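Local coordinates for protein DTDP-4-dehydrorhamnose reductase, rfbD ortholog (Clostridium acetobutylicum, PDB 1VL0) that probably catalyses the reduction of dTDP-6-deoxy-L-lyxo-4-hexulose to dTDP-L-rhamnose, drawing on a nicotinamide dinucleotide bound in a Rossmann fold, at residues K154-R159 with K206-K211; E27-L32 with V39-V44; G105-Q110 with K211-F216. One frame throughout, in Å; residues are numbered along the deposited sequence.

Contact 1 (K154-R159 with K206-K211); sequences KYYIVR and KVIDEK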
loop_
_atom_site.group_PDB
_atom_site.type_symbol
_atom_site.label_atom_id
_atom_site.label_comp_id
_atom_site.label_asym_id
_atom_site.label_seq_id
_atom_site.Cartn_x
_atom_site.Cartn_y
_atom_site.Cartn_z
ATOM N N LYS A 154 3.807 3.443 -12.363
ATOM C CA LYS A 154 4.761 4.422 -12.863
ATOM C C LYS A 154 4.545 5.764 -12.183
ATOM O O LYS A 154 4.066 6.705 -12.775
ATOM C CB LYS A 154 4.732 4.524 -14.405
ATOM C CG LYS A 154 5.258 3.265 -15.078
ATOM C CD LYS A 154 5.353 3.367 -16.649
ATOM C CE LYS A 154 6.298 2.276 -17.205
ATOM N NZ LYS A 154 7.723 2.428 -16.763
ATOM N N TYR A 155 4.919 5.842 -10.890
ATOM C CA TYR A 155 4.731 7.031 -10.119
ATOM C C TYR A 155 6.044 7.620 -9.598
ATOM O O TYR A 155 7.028 6.915 -9.348
ATOM C CB TYR A 155 3.769 6.795 -8.908
ATOM C CG TYR A 155 4.395 6.002 -7.822
ATOM C CD1 TYR A 155 4.304 4.628 -7.823
ATOM C CD2 TYR A 155 5.088 6.616 -6.785
ATOM C CE1 TYR A 155 4.905 3.882 -6.818
ATOM C CE2 TYR A 155 5.714 5.872 -5.794
ATOM C CZ TYR A 155 5.622 4.512 -5.822
ATOM O OH TYR A 155 6.217 3.749 -4.826
ATOM N N TYR A 156 6.009 8.937 -9.383
ATOM C CA TYR A 156 7.061 9.669 -8.668
ATOM C C TYR A 156 6.331 10.582 -7.684
ATOM O O TYR A 156 5.475 11.338 -8.046
ATOM C CB TYR A 156 7.906 10.532 -9.585
ATOM C CG TYR A 156 8.442 9.903 -10.858
ATOM C CD1 TYR A 156 7.668 9.853 -12.003
ATOM C CD2 TYR A 156 9.737 9.427 -10.929
ATOM C CE1 TYR A 156 8.178 9.346 -13.188
ATOM C CE2 TYR A 156 10.239 8.900 -12.097
ATOM C CZ TYR A 156 9.462 8.895 -13.226
ATOM O OH TYR A 156 9.966 8.338 -14.397
ATOM N N ILE A 157 6.635 10.448 -6.414
ATOM C CA ILE A 157 6.112 11.393 -5.407
ATOM C C ILE A 157 7.306 12.190 -4.964
ATOM O O ILE A 157 8.302 11.610 -4.541
ATOM C CB ILE A 157 5.432 10.649 -4.251
ATOM C CG1 ILE A 157 4.085 10.047 -4.743
ATOM C CG2 ILE A 157 5.165 11.556 -3.035
ATOM C CD1 ILE A 157 3.617 8.961 -3.889
ATOM N N VAL A 158 7.214 13.512 -5.102
ATOM C CA VAL A 158 8.310 14.414 -4.746
ATOM C C VAL A 158 7.832 15.405 -3.672
ATOM O O VAL A 158 6.983 16.274 -3.957
ATOM C CB VAL A 158 8.853 15.163 -5.964
ATOM C CG1 VAL A 158 10.077 16.034 -5.567
ATOM C CG2 VAL A 158 9.250 14.156 -7.116
ATOM N N ARG A 159 8.266 15.178 -2.430
ATOM C CA ARG A 159 7.887 16.013 -1.298
ATOM C C ARG A 159 8.788 17.212 -1.223
ATOM O O ARG A 159 10.006 17.087 -1.228
ATOM C CB ARG A 159 7.958 15.246 0.034
ATOM C CG ARG A 159 7.138 13.992 0.072
ATOM C CD ARG A 159 7.006 13.460 1.483
ATOM N NE ARG A 159 6.203 12.233 1.541
ATOM C CZ ARG A 159 6.524 11.103 2.142
ATOM N NH1 ARG A 159 7.671 10.954 2.784
ATOM N NH2 ARG A 159 5.656 10.098 2.085
ATOM N N LYS A 206 14.841 15.447 -13.755
ATOM C CA LYS A 206 15.887 14.416 -13.637
ATOM C C LYS A 206 15.310 12.990 -13.405
ATOM O O LYS A 206 15.671 12.040 -14.107
ATOM C CB LYS A 206 16.817 14.762 -12.461
ATOM C CG LYS A 206 17.958 13.761 -12.131
ATOM C CD LYS A 206 18.605 14.107 -10.704
ATOM C CE LYS A 206 19.741 13.119 -10.224
ATOM N NZ LYS A 206 20.713 12.850 -11.397
ATOM N N VAL A 207 14.471 12.828 -12.387
ATOM C CA VAL A 207 13.929 11.504 -12.086
ATOM C C VAL A 207 13.089 10.969 -13.238
ATOM O O VAL A 207 13.124 9.782 -13.517
ATOM C CB VAL A 207 13.178 11.405 -10.755
ATOM C CG1 VAL A 207 14.147 11.717 -9.590
ATOM C CG2 VAL A 207 11.966 12.315 -10.698
ATOM N N ILE A 208 12.313 11.815 -13.887
ATOM C CA ILE A 208 11.569 11.381 -15.097
ATOM C C ILE A 208 12.505 10.850 -16.165
ATOM O O ILE A 208 12.279 9.827 -16.802
ATOM C CB ILE A 208 10.735 12.548 -15.689
ATOM C CG1 ILE A 208 9.598 12.940 -14.738
ATOM C CG2 ILE A 208 10.147 12.223 -17.038
ATOM C CD1 ILE A 208 8.933 14.278 -15.219
ATOM N N ASP A 209 13.543 11.600 -16.404
ATOM C CA ASP A 209 14.522 11.248 -17.397
ATOM C C ASP A 209 15.150 9.879 -17.131
ATOM O O ASP A 209 15.421 9.140 -18.046
ATOM C CB ASP A 209 15.617 12.297 -17.346
ATOM C CG ASP A 209 16.175 12.595 -18.669
ATOM O OD1 ASP A 209 16.951 11.755 -19.198
ATOM O OD2 ASP A 209 15.902 13.680 -19.235
ATOM N N GLU A 210 15.427 9.584 -15.852
ATOM C CA GLU A 210 16.052 8.332 -15.416
ATOM C C GLU A 210 15.090 7.153 -15.278
ATOM O O GLU A 210 15.532 6.014 -15.101
ATOM C CB GLU A 210 16.725 8.554 -14.036
ATOM C CG GLU A 210 17.836 9.596 -14.096
ATOM C CD GLU A 210 18.333 10.059 -12.757
ATOM O OE1 GLU A 210 17.679 9.813 -11.709
ATOM O OE2 GLU A 210 19.395 10.717 -12.772
ATOM N N LYS A 211 13.795 7.442 -15.293
ATOM C CA LYS A 211 12.740 6.516 -14.815
ATOM C C LYS A 211 13.016 5.964 -13.412
ATOM O O LYS A 211 12.898 4.771 -13.148
ATOM C CB LYS A 211 12.504 5.439 -15.852
ATOM C CG LYS A 211 11.876 6.043 -17.109
ATOM C CD LYS A 211 11.232 4.991 -17.965
ATOM C CE LYS A 211 10.913 5.495 -19.370
ATOM N NZ LYS A 211 9.960 6.617 -19.394
HETATM O O HOH W 1 7.368 4.895 -18.906
#
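Tyr156 sets its CG beside the backbone N (chi1 -48°), and this swings the phenol off strand 155-164 against the last turn of helix 197-210, where Val207 and Ile208 receive it. The pairing is the helix-on-sheet layer of a Rossmann fold. A residue two along the strand, Val158, points to the same helix, whereas Tyr155 and Ile157 turn to helix 136-151. The tyrosine slides past Val207 in the opposite direction, its CD2 3.7 Å from the Val207 CG2 methyl, which chi1 of -62° wedges between backbone N and carbonyl carbon. Ile208 crosses the ring at about a right angle and lays its CG1 over one face, 4.2 Å from Tyr156 CE1. Val207 O approaches the ring obliquely, 3.3 Å from Tyr156 CE2. A tyrosine suits this buried place because its flat carbon surface fills the gap between sheet and helix while its hydroxyl reaches a polar partner beyond: Tyr156 OH is hydrogen-bonded to Glu107 OE2. Tyr156 OH also lies 3.3 Å from Lys211 CA, where a Schellman motif ends the helix with positive phi. Beside this helix end two like charges, Lys154 NZ and Lys211 NZ, stand 5.4 Å apart. One water accepts from both ammonium groups, 3.1 Å from Lys211 NZ and in a weak bond 3.3 Å from Lys154 NZ.

Contact 2 (E27-L32 with V39-V44); sequences EIQKQL and VIPTDV. With NAI (1,4-dihydronicotinamide adenine dinucleotide), chain D.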
loop_
_atom_site.group_PDB
_atom_site.type_symbol
_atom_site.label_atom_id
_atom_site.label_comp_id
_atom_site.label_asym_id
_atom_site.label_seq_id
_atom_site.Cartn_x
_atom_site.Cartn_y
_atom_site.Cartn_z
ATOM N N GLU A 27 8.102 27.231 -13.424
ATOM C CA GLU A 27 9.491 26.894 -13.528
ATOM C C GLU A 27 9.741 25.684 -14.430
ATOM O O GLU A 27 10.708 25.661 -15.211
ATOM C CB GLU A 27 10.109 26.744 -12.169
ATOM C CG GLU A 27 11.618 26.490 -12.185
ATOM C CD GLU A 27 12.490 27.588 -12.832
ATOM O OE1 GLU A 27 12.102 28.798 -12.919
ATOM O OE2 GLU A 27 13.620 27.251 -13.260
ATOM N N ILE A 28 8.853 24.691 -14.373
ATOM C CA ILE A 28 9.002 23.520 -15.203
ATOM C C ILE A 28 8.834 23.909 -16.668
ATOM O O ILE A 28 9.598 23.469 -17.528
ATOM C CB ILE A 28 7.982 22.475 -14.791
ATOM C CG1 ILE A 28 8.381 21.888 -13.426
ATOM C CG2 ILE A 28 7.903 21.361 -15.828
ATOM C CD1 ILE A 28 7.453 20.824 -12.872
ATOM N N GLN A 29 7.835 24.736 -16.951
ATOM C CA GLN A 29 7.652 25.218 -18.329
ATOM C C GLN A 29 8.939 25.894 -18.816
ATOM O O GLN A 29 9.395 25.635 -19.912
ATOM C CB GLN A 29 6.489 26.195 -18.403
ATOM C CG GLN A 29 5.192 25.520 -18.257
ATOM C CD GLN A 29 4.023 26.439 -18.416
ATOM O OE1 GLN A 29 3.410 26.873 -17.423
ATOM N NE2 GLN A 29 3.699 26.742 -19.647
ATOM N N LYS A 30 9.537 26.716 -17.948
ATOM C CA LYS A 30 10.737 27.458 -18.282
ATOM C C LYS A 30 11.937 26.537 -18.531
ATOM O O LYS A 30 12.651 26.711 -19.523
ATOM C CB LYS A 30 11.033 28.454 -17.179
ATOM C CG LYS A 30 12.274 29.285 -17.357
ATOM C CD LYS A 30 12.222 30.441 -16.364
ATOM C CE LYS A 30 13.586 31.040 -16.087
ATOM N NZ LYS A 30 13.441 32.143 -15.078
ATOM N N GLN A 31 12.121 25.522 -17.695
ATOM C CA GLN A 31 13.215 24.573 -17.889
ATOM C C GLN A 31 12.997 23.627 -19.074
ATOM O O GLN A 31 13.949 23.025 -19.573
ATOM C CB GLN A 31 13.474 23.787 -16.606
ATOM C CG GLN A 31 14.093 24.641 -15.465
ATOM C CD GLN A 31 14.512 23.838 -14.266
ATOM O OE1 GLN A 31 14.650 22.623 -14.368
ATOM N NE2 GLN A 31 14.712 24.492 -13.112
ATOM N N LEU A 32 11.760 23.492 -19.540
ATOM C CA LEU A 32 11.469 22.655 -20.691
ATOM C C LEU A 32 11.473 23.413 -22.025
ATOM O O LEU A 32 11.408 22.808 -23.070
ATOM C CB LEU A 32 10.112 21.953 -20.505
ATOM C CG LEU A 32 10.055 20.798 -19.511
ATOM C CD1 LEU A 32 8.638 20.326 -19.336
ATOM C CD2 LEU A 32 10.964 19.641 -19.887
ATOM N N VAL A 39 4.901 20.367 -24.390
ATOM C CA VAL A 39 4.328 20.682 -23.075
ATOM C C VAL A 39 2.893 21.185 -23.222
ATOM O O VAL A 39 2.622 22.063 -24.044
ATOM C CB VAL A 39 5.142 21.777 -22.339
ATOM C CG1 VAL A 39 4.555 22.084 -21.005
ATOM C CG2 VAL A 39 6.580 21.390 -22.226
ATOM N N ILE A 40 2.000 20.632 -22.400
ATOM C CA ILE A 40 0.607 21.030 -22.360
ATOM C C ILE A 40 0.325 21.576 -20.974
ATOM O O ILE A 40 0.027 20.808 -20.062
ATOM C CB ILE A 40 -0.301 19.806 -22.603
ATOM C CG1 ILE A 40 0.118 19.105 -23.892
ATOM C CG2 ILE A 40 -1.769 20.218 -22.649
ATOM C CD1 ILE A 40 -0.406 17.738 -24.017
ATOM N N PRO A 41 0.400 22.889 -20.808
ATOM C CA PRO A 41 0.148 23.493 -19.517
ATOM C C PRO A 41 -1.336 23.711 -19.311
ATOM O O PRO A 41 -2.017 24.211 -20.205
ATOM C CB PRO A 41 0.901 24.814 -19.598
ATOM C CG PRO A 41 0.891 25.159 -21.066
ATOM C CD PRO A 41 0.722 23.895 -21.848
ATOM N N THR A 42 -1.836 23.335 -18.142
ATOM C CA THR A 42 -3.219 23.549 -17.828
ATOM C C THR A 42 -3.308 24.075 -16.439
ATOM O O THR A 42 -2.515 23.706 -15.542
ATOM C CB THR A 42 -4.103 22.224 -17.935
ATOM O OG1 THR A 42 -3.633 21.226 -17.028
ATOM C CG2 THR A 42 -4.003 21.549 -19.291
ATOM N N ASP A 43 -4.315 24.901 -16.243
ATOM C CA ASP A 43 -4.759 25.231 -14.920
ATOM C C ASP A 43 -6.263 25.028 -14.876
ATOM O O ASP A 43 -6.869 24.487 -15.838
ATOM C CB ASP A 43 -4.271 26.640 -14.512
ATOM C CG ASP A 43 -3.874 26.700 -13.044
ATOM O OD1 ASP A 43 -4.795 26.627 -12.165
ATOM O OD2 ASP A 43 -2.682 26.787 -12.673
ATOM N N VAL A 44 -6.886 25.417 -13.777
ATOM C CA VAL A 44 -8.239 24.946 -13.461
ATOM C C VAL A 44 -9.241 25.232 -14.568
ATOM O O VAL A 44 -10.173 24.456 -14.796
ATOM C CB VAL A 44 -8.719 25.460 -12.065
ATOM C CG1 VAL A 44 -8.722 26.982 -12.000
ATOM C CG2 VAL A 44 -10.072 24.871 -11.691
HETATM P PA NAI D . 0.877 27.437 -6.339
HETATM O O1A NAI D . -0.123 27.733 -5.257
HETATM O O2A NAI D . 1.828 28.574 -6.625
HETATM O O5B NAI D . 0.040 26.924 -7.609
HETATM C C5B NAI D . -0.890 25.879 -7.402
HETATM C C4B NAI D . -1.888 25.805 -8.550
HETATM O O4B NAI D . -3.013 25.022 -8.156
HETATM C C3B NAI D . -2.496 27.137 -8.985
HETATM O O3B NAI D . -2.067 27.476 -10.290
HETATM C C2B NAI D . -4.004 26.851 -8.915
HETATM O O2B NAI D . -4.809 27.605 -9.811
HETATM C C1B NAI D . -3.983 25.335 -9.137
HETATM N N9A NAI D . -5.245 24.586 -8.996
HETATM C C8A NAI D . -6.122 24.706 -7.954
HETATM N N7A NAI D . -7.169 23.889 -8.187
HETATM C C5A NAI D . -7.006 23.253 -9.370
HETATM C C6A NAI D . -7.798 22.325 -10.050
HETATM N N6A NAI D . -8.961 21.926 -9.560
HETATM N N1A NAI D . -7.366 21.833 -11.261
HETATM C C2A NAI D . -6.140 22.254 -11.788
HETATM N N3A NAI D . -5.374 23.188 -11.137
HETATM C C4A NAI D . -5.786 23.683 -9.917
HETATM O O3 NAI D . 1.645 26.085 -5.946
HETATM P PN NAI D . 3.232 25.896 -5.689
HETATM O O1N NAI D . 3.941 25.642 -6.958
HETATM O O2N NAI D . 3.651 26.866 -4.653
HETATM O O5D NAI D . 3.178 24.400 -5.075
HETATM C C5D NAI D . 3.495 23.303 -5.922
HETATM C C4D NAI D . 3.395 22.022 -5.137
HETATM O O4D NAI D . 4.285 22.029 -3.999
HETATM C C3D NAI D . 1.984 21.765 -4.612
HETATM O O3D NAI D . 1.699 20.446 -4.985
HETATM C C2D NAI D . 2.074 21.931 -3.095
HETATM O O2D NAI D . 1.214 21.131 -2.291
HETATM C C1D NAI D . 3.546 21.568 -2.867
HETATM N N1N NAI D . 4.130 22.192 -1.682
HETATM C C2N NAI D . 4.390 23.544 -1.701
HETATM C C3N NAI D . 4.971 24.116 -0.571
HETATM C C7N NAI D . 4.957 25.604 -0.390
HETATM O O7N NAI D . 5.809 26.142 0.586
HETATM N N7N NAI D . 4.158 26.374 -1.139
HETATM C C4N NAI D . 5.280 23.318 0.539
HETATM C C5N NAI D . 5.010 21.949 0.544
HETATM C C6N NAI D . 4.424 21.415 -0.600
#
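Beside the adenosine end of the dinucleotide pocket, Leu32 and Gln29 of helix 23-32 pack on Val39 and Pro41 of strand 37-42. Leu32 CD1 meets the Val39 CG2 methyl at 3.7 Å, two branched aliphatic chains crossing obliquely and suited to the apolar seam between helix and strand. Farther along the strand, Gln29 has CG anti to the carbonyl carbon (chi1 -72°) and runs on extended toward the strand, so that its CD arrives 3.7 Å from Pro41 CB, crossing the pyrrolidine ring at about a right angle. The axes of 27-32 and 39-42 run nearly antiparallel, at 162°, within the second and third elements of the beta-alpha-beta unit 13-18, 23-32, 37-42 that opens a Rossmann fold. Just past the strand, Asp43 grips the adenosine ribose: NAI O2B donates to Asp43 OD1 at 2.5 Å and NAI O3B to Asp43 OD2 at 2.6 Å. An acid at this position is the familiar means by which Rossmann enzymes hold the ribose diol of NADH. The carboxylate is itself steadied, OD2 by the backbone N of Asn21 and OD1, on its anti side, by Val44 N at 2.9 Å. Val44, an aliphatic residue beside a flat base, brings CG2 within 3.8 Å of adenine C6A.

Contact 3 (G105-Q110 with K211-F216); sequences GAEIVQ and KNYGTF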
loop_
_atom_site.group_PDB
_atom_site.type_symbol
_atom_site.label_atom_id
_atom_site.label_comp_id
_atom_site.label_asym_id
_atom_site.label_seq_id
_atom_site.Cartn_x
_atom_site.Cartn_y
_atom_site.Cartn_z
ATOM N N GLY A 105 -1.201 4.629 -20.298
ATOM C CA GLY A 105 0.189 4.215 -20.124
ATOM C C GLY A 105 1.121 5.323 -19.660
ATOM O O GLY A 105 2.358 5.161 -19.768
ATOM N N ALA A 106 0.565 6.409 -19.104
ATOM C CA ALA A 106 1.367 7.542 -18.707
ATOM C C ALA A 106 1.917 7.435 -17.279
ATOM O O ALA A 106 1.344 6.779 -16.417
ATOM C CB ALA A 106 0.596 8.842 -18.894
ATOM N N GLU A 107 3.048 8.097 -17.065
ATOM C CA GLU A 107 3.713 8.229 -15.734
ATOM C C GLU A 107 3.069 9.392 -15.044
ATOM O O GLU A 107 2.500 10.251 -15.688
ATOM C CB GLU A 107 5.192 8.586 -15.923
ATOM C CG GLU A 107 6.022 7.604 -16.754
ATOM C CD GLU A 107 7.463 8.075 -16.888
ATOM O OE1 GLU A 107 7.698 9.012 -17.664
ATOM O OE2 GLU A 107 8.356 7.553 -16.196
ATOM N N ILE A 108 3.130 9.421 -13.730
ATOM C CA ILE A 108 2.619 10.538 -13.013
ATOM C C ILE A 108 3.637 11.026 -11.990
ATOM O O ILE A 108 4.175 10.228 -11.206
ATOM C CB ILE A 108 1.235 10.242 -12.345
ATOM C CG1 ILE A 108 0.828 11.437 -11.472
ATOM C CG2 ILE A 108 1.240 8.968 -11.478
ATOM C CD1 ILE A 108 -0.566 11.505 -11.107
ATOM N N VAL A 109 3.910 12.341 -12.002
ATOM C CA VAL A 109 4.649 12.974 -10.921
ATOM C C VAL A 109 3.629 13.699 -10.074
ATOM O O VAL A 109 2.846 14.488 -10.548
ATOM C CB VAL A 109 5.704 13.990 -11.370
ATOM C CG1 VAL A 109 6.402 14.616 -10.209
ATOM C CG2 VAL A 109 6.752 13.330 -12.258
ATOM N N GLN A 110 3.674 13.421 -8.786
ATOM C CA GLN A 110 2.811 14.087 -7.787
ATOM C C GLN A 110 3.683 14.844 -6.763
ATOM O O GLN A 110 4.515 14.252 -6.056
ATOM C CB GLN A 110 2.020 13.025 -7.064
ATOM C CG GLN A 110 1.323 13.476 -5.769
ATOM C CD GLN A 110 0.264 14.518 -6.022
ATOM O OE1 GLN A 110 -0.168 14.744 -7.169
ATOM N NE2 GLN A 110 -0.176 15.150 -4.952
ATOM N N LYS A 211 13.795 7.442 -15.293
ATOM C CA LYS A 211 12.740 6.516 -14.815
ATOM C C LYS A 211 13.016 5.964 -13.412
ATOM O O LYS A 211 12.898 4.771 -13.148
ATOM C CB LYS A 211 12.504 5.439 -15.852
ATOM C CG LYS A 211 11.876 6.043 -17.109
ATOM C CD LYS A 211 11.232 4.991 -17.965
ATOM C CE LYS A 211 10.913 5.495 -19.370
ATOM N NZ LYS A 211 9.960 6.617 -19.394
ATOM N N ASN A 212 13.392 6.894 -12.525
ATOM C CA ASN A 212 13.803 6.618 -11.144
ATOM C C ASN A 212 12.544 6.801 -10.305
ATOM O O ASN A 212 12.319 7.813 -9.709
ATOM C CB ASN A 212 14.904 7.582 -10.764
ATOM C CG ASN A 212 15.631 7.195 -9.463
ATOM O OD1 ASN A 212 15.384 6.129 -8.845
ATOM N ND2 ASN A 212 16.527 8.084 -9.040
ATOM N N TYR A 213 11.682 5.786 -10.338
ATOM C CA TYR A 213 10.346 5.868 -9.744
ATOM C C TYR A 213 10.437 5.767 -8.245
ATOM O O TYR A 213 11.407 5.215 -7.698
ATOM C CB TYR A 213 9.469 4.735 -10.254
ATOM C CG TYR A 213 9.190 4.788 -11.723
ATOM C CD1 TYR A 213 8.350 5.724 -12.241
ATOM C CD2 TYR A 213 9.728 3.867 -12.582
ATOM C CE1 TYR A 213 8.083 5.757 -13.634
ATOM C CE2 TYR A 213 9.444 3.899 -13.997
ATOM C CZ TYR A 213 8.632 4.856 -14.484
ATOM O OH TYR A 213 8.316 4.934 -15.855
ATOM N N GLY A 214 9.417 6.271 -7.575
ATOM C CA GLY A 214 9.351 6.154 -6.138
ATOM C C GLY A 214 9.024 7.461 -5.465
ATOM O O GLY A 214 8.565 8.395 -6.092
ATOM N N THR A 215 9.308 7.515 -4.178
ATOM C CA THR A 215 9.074 8.677 -3.379
ATOM C C THR A 215 10.386 9.354 -3.022
ATOM O O THR A 215 11.279 8.706 -2.482
ATOM C CB THR A 215 8.296 8.268 -2.110
ATOM O OG1 THR A 215 6.999 7.760 -2.499
ATOM C CG2 THR A 215 8.014 9.457 -1.188
ATOM N N PHE A 216 10.464 10.657 -3.306
ATOM C CA PHE A 216 11.668 11.453 -3.062
ATOM C C PHE A 216 11.345 12.678 -2.227
ATOM O O PHE A 216 10.388 13.348 -2.501
ATOM C CB PHE A 216 12.279 11.947 -4.375
ATOM C CG PHE A 216 12.699 10.823 -5.290
ATOM C CD1 PHE A 216 11.761 10.182 -6.091
ATOM C CD2 PHE A 216 14.006 10.352 -5.280
ATOM C CE1 PHE A 216 12.164 9.067 -6.976
ATOM C CE2 PHE A 216 14.385 9.275 -6.125
ATOM C CZ PHE A 216 13.464 8.637 -6.921
HETATM O O HOH W 2 10.200 8.971 -18.469
#
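Where helix 197-210 hands over to strand 214-217, the connecting turn brings Tyr213 and Lys211 to Glu107, at the start of strand 107-113. Glu107 reaches them with an extended chain (chi2 179°) that crosses both partners at roughly a right angle. Its OE2 accepts a weak hydrogen bond from Tyr213 OH, 2.6 Å long, with the carboxylate and phenol planes 80° apart; OE2 approaches the ring obliquely, 3.1 Å from Tyr213 CE1. A stronger bond to the same oxygen comes from Tyr156 OH, while Tyr213 OH has its own main partner in Lys154 NZ. Lys211 adds a long salt bridge, Glu107 OE2 to Lys211 NZ at 3.7 Å. A water spans the same two side chains: it donates to Glu107 OE1 at 2.6 Å and accepts from Lys211 NZ. Glutamate suits this spot, being long enough to carry its charge from the start of an inner strand to a buried pair of phenols, and these donors with the nearby ammonium group would probably favour its ionised form. The backbone, too, dictates residue type: Gly214 has phi 132°, where a side chain would jam against the carbonyl O of Tyr213. Lys95 of the second subunit binds Tyr213 O and Asn212 OD1. Such a tight turn from helix into a parallel strand is the closing step of a beta-alpha-beta crossover, the unit repeated through the Rossmann fold.

All three contacts reach the same mixed sheet, but at different places. Contacts 1 and 3 are buried neighbours, their centres about 4 Å apart, sharing Lys211 and touching the second subunit; the Tyr156–Glu107 bond joins them directly, and strand 155-164 lies beside both strands of contact 3. Contact 1 seats a helix on the sheet chiefly by apolar packing, whereas contact 3 ties a turn to a strand start through a carboxylate, a phenol and water. Contact 2, with its centre 16 to 17 Å from those of the others and without touching them, is only partly buried, meets no other protein chain, and alone includes residues of the cofactor pocket.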